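Local coordinates for protein putative NADH dehydrogenase/NAD(P)H nitroreductase (Parabacteroides distasonis, PDB 3M5K) that binds flavin mononucleotide and probably acts as an FMN-dependent oxidoreductase of the nitroreductase type, at residues Glu51-Thr56 / Ala80-Gly85. Residues are numbered along the deposited sequence; the frame is centred on the assembly and turned at random.
Sequences EFIIVT and AIVVCG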
loop_
_atom_site.group_PDB
_atom_site.type_symbol
_atom_site.label_atom_id
_atom_site.label_comp_id
_atom_site.label_asym_id
_atom_site.label_seq_id
_atom_site.Cartn_x
_atom_site.Cartn_y
_atom_site.Cartn_z
ATOM N N GLU A 51 -3.036 13.722 -0.830
ATOM C CA GLU A 51 -2.386 15.003 -1.189
ATOM C C GLU A 51 -0.892 14.734 -1.092
ATOM O O GLU A 51 -0.438 14.115 -0.126
ATOM C CB GLU A 51 -2.769 16.124 -0.220
ATOM C CG GLU A 51 -4.257 16.442 -0.139
ATOM C CD GLU A 51 -4.794 17.200 -1.345
ATOM O OE1 GLU A 51 -3.987 17.740 -2.139
ATOM O OE2 GLU A 51 -6.033 17.235 -1.496
ATOM N N PHE A 52 -0.130 15.193 -2.086
ATOM C CA PHE A 52 1.285 14.968 -2.170
ATOM C C PHE A 52 2.053 16.288 -2.063
ATOM O O PHE A 52 1.807 17.231 -2.844
ATOM C CB PHE A 52 1.623 14.323 -3.512
ATOM C CG PHE A 52 0.990 12.962 -3.682
ATOM C CD1 PHE A 52 -0.311 12.858 -4.155
ATOM C CD2 PHE A 52 1.675 11.815 -3.320
ATOM C CE1 PHE A 52 -0.928 11.607 -4.293
ATOM C CE2 PHE A 52 1.049 10.508 -3.448
ATOM C CZ PHE A 52 -0.231 10.432 -3.946
ATOM N N ILE A 53 2.978 16.363 -1.108
ATOM C CA ILE A 53 3.825 17.557 -0.981
ATOM C C ILE A 53 5.248 17.221 -1.467
ATOM O O ILE A 53 5.932 16.355 -0.899
ATOM C CB ILE A 53 3.897 18.103 0.475
ATOM C CG1 ILE A 53 2.582 17.927 1.263
ATOM C CG2 ILE A 53 4.459 19.589 0.490
ATOM C CD1 ILE A 53 1.342 18.637 0.755
ATOM N N ILE A 54 5.687 17.904 -2.524
ATOM C CA ILE A 54 7.046 17.759 -3.026
ATOM C C ILE A 54 7.899 18.831 -2.278
ATOM O O ILE A 54 7.644 20.032 -2.395
ATOM C CB ILE A 54 7.147 17.999 -4.557
ATOM C CG1 ILE A 54 6.230 17.051 -5.368
ATOM C CG2 ILE A 54 8.617 17.895 -4.996
ATOM C CD1 ILE A 54 5.990 17.479 -6.812
ATOM N N VAL A 55 8.877 18.381 -1.505
ATOM C CA VAL A 55 9.641 19.284 -0.646
ATOM C C VAL A 55 11.064 19.315 -1.188
ATOM O O VAL A 55 11.778 18.312 -1.159
ATOM C CB VAL A 55 9.637 18.867 0.843
ATOM C CG1 VAL A 55 10.358 19.964 1.717
ATOM C CG2 VAL A 55 8.228 18.622 1.358
ATOM N N THR A 56 11.438 20.479 -1.713
ATOM C CA THR A 56 12.807 20.740 -2.152
ATOM C C THR A 56 13.499 21.848 -1.317
ATOM O O THR A 56 14.687 21.998 -1.413
ATOM C CB THR A 56 12.835 21.110 -3.651
ATOM O OG1 THR A 56 11.913 22.197 -3.890
ATOM C CG2 THR A 56 12.499 19.875 -4.554
ATOM N N ALA A 80 12.105 15.217 -1.139
ATOM C CA ALA A 80 11.266 14.247 -0.445
ATOM C C ALA A 80 9.822 14.505 -0.826
ATOM O O ALA A 80 9.431 15.635 -1.129
ATOM C CB ALA A 80 11.447 14.364 1.070
ATOM N N ILE A 81 9.022 13.449 -0.754
ATOM C CA ILE A 81 7.598 13.548 -0.964
ATOM C C ILE A 81 6.851 13.149 0.316
ATOM O O ILE A 81 7.098 12.085 0.894
ATOM C CB ILE A 81 7.127 12.654 -2.132
ATOM C CG1 ILE A 81 7.841 13.085 -3.431
ATOM C CG2 ILE A 81 5.601 12.736 -2.283
ATOM C CD1 ILE A 81 7.682 12.103 -4.615
ATOM N N VAL A 82 5.945 14.014 0.737
ATOM C CA VAL A 82 5.096 13.778 1.919
ATOM C C VAL A 82 3.691 13.394 1.469
ATOM O O VAL A 82 3.010 14.188 0.801
ATOM C CB VAL A 82 5.077 15.032 2.842
ATOM C CG1 VAL A 82 4.178 14.827 4.078
ATOM C CG2 VAL A 82 6.565 15.372 3.274
ATOM N N VAL A 83 3.296 12.151 1.761
ATOM C CA VAL A 83 1.964 11.689 1.435
ATOM C C VAL A 83 1.040 12.004 2.604
ATOM O O VAL A 83 1.314 11.608 3.727
ATOM C CB VAL A 83 1.930 10.167 1.061
ATOM C CG1 VAL A 83 0.476 9.757 0.655
ATOM C CG2 VAL A 83 3.000 9.847 -0.032
ATOM N N CYS A 84 -0.062 12.707 2.304
ATOM C CA CYS A 84 -1.042 13.144 3.281
ATOM C C CYS A 84 -2.440 12.626 2.946
ATOM O O CYS A 84 -2.738 12.350 1.781
ATOM C CB CYS A 84 -1.106 14.672 3.330
ATOM S SG CYS A 84 0.471 15.504 3.674
ATOM N N GLY A 85 -3.289 12.525 3.966
ATOM C CA GLY A 85 -4.674 12.201 3.747
ATOM C C GLY A 85 -5.583 13.306 4.203
ATOM O O GLY A 85 -5.289 14.047 5.170
#
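I53 and V82 face each other as an antiparallel hydrogen-bonded pair: I53 N to V82 O and V82 N to I53 O are both 2.9 Å and almost straight. E51 with C84 and V55 with A80 repeat the pattern, making six backbone bonds in all. At the E51 end the grip is uneven: C84 N comes to E51 O at 2.8 Å almost in line with its C=O bond, whereas E51 N stands 36° above the carbonyl plane of C84 O. Between the bonded pairs, I81 CA sends a C-H toward I53 O (3.3 Å), which thus receives a second, weaker donor. On the face carrying F52, I54, I81 and V83, the F52 ring reaches across to I81 and V83: CG2 of I81 lies at the ring edge by CD2, and CG2 of V83 comes within 4.0 Å of CE2. Helices 28-39 and 94-111 cover this side. On the other face, I53 CG1, beside its own backbone N at a chi1 of -34°, well short of staggered, touches C84 SG (4.0 Å), while CG2 of V55 meets CG2 of V82 at 4.1 Å. Helix 58-67 packs on V55 and A80 here, and the E51 chain bends away so that OE1 hydrogen-bonds NE2 of H168 of the second subunit. Strand 79-86 continues the sheet to strand 141-150, whereas F52, I53 and I54 pair in parallel with a strand of the second subunit. Peptide groups thus bond across a largely apolar, buried pair of strands, and the outermost strand of this chain's sheet becomes interior in the dimer.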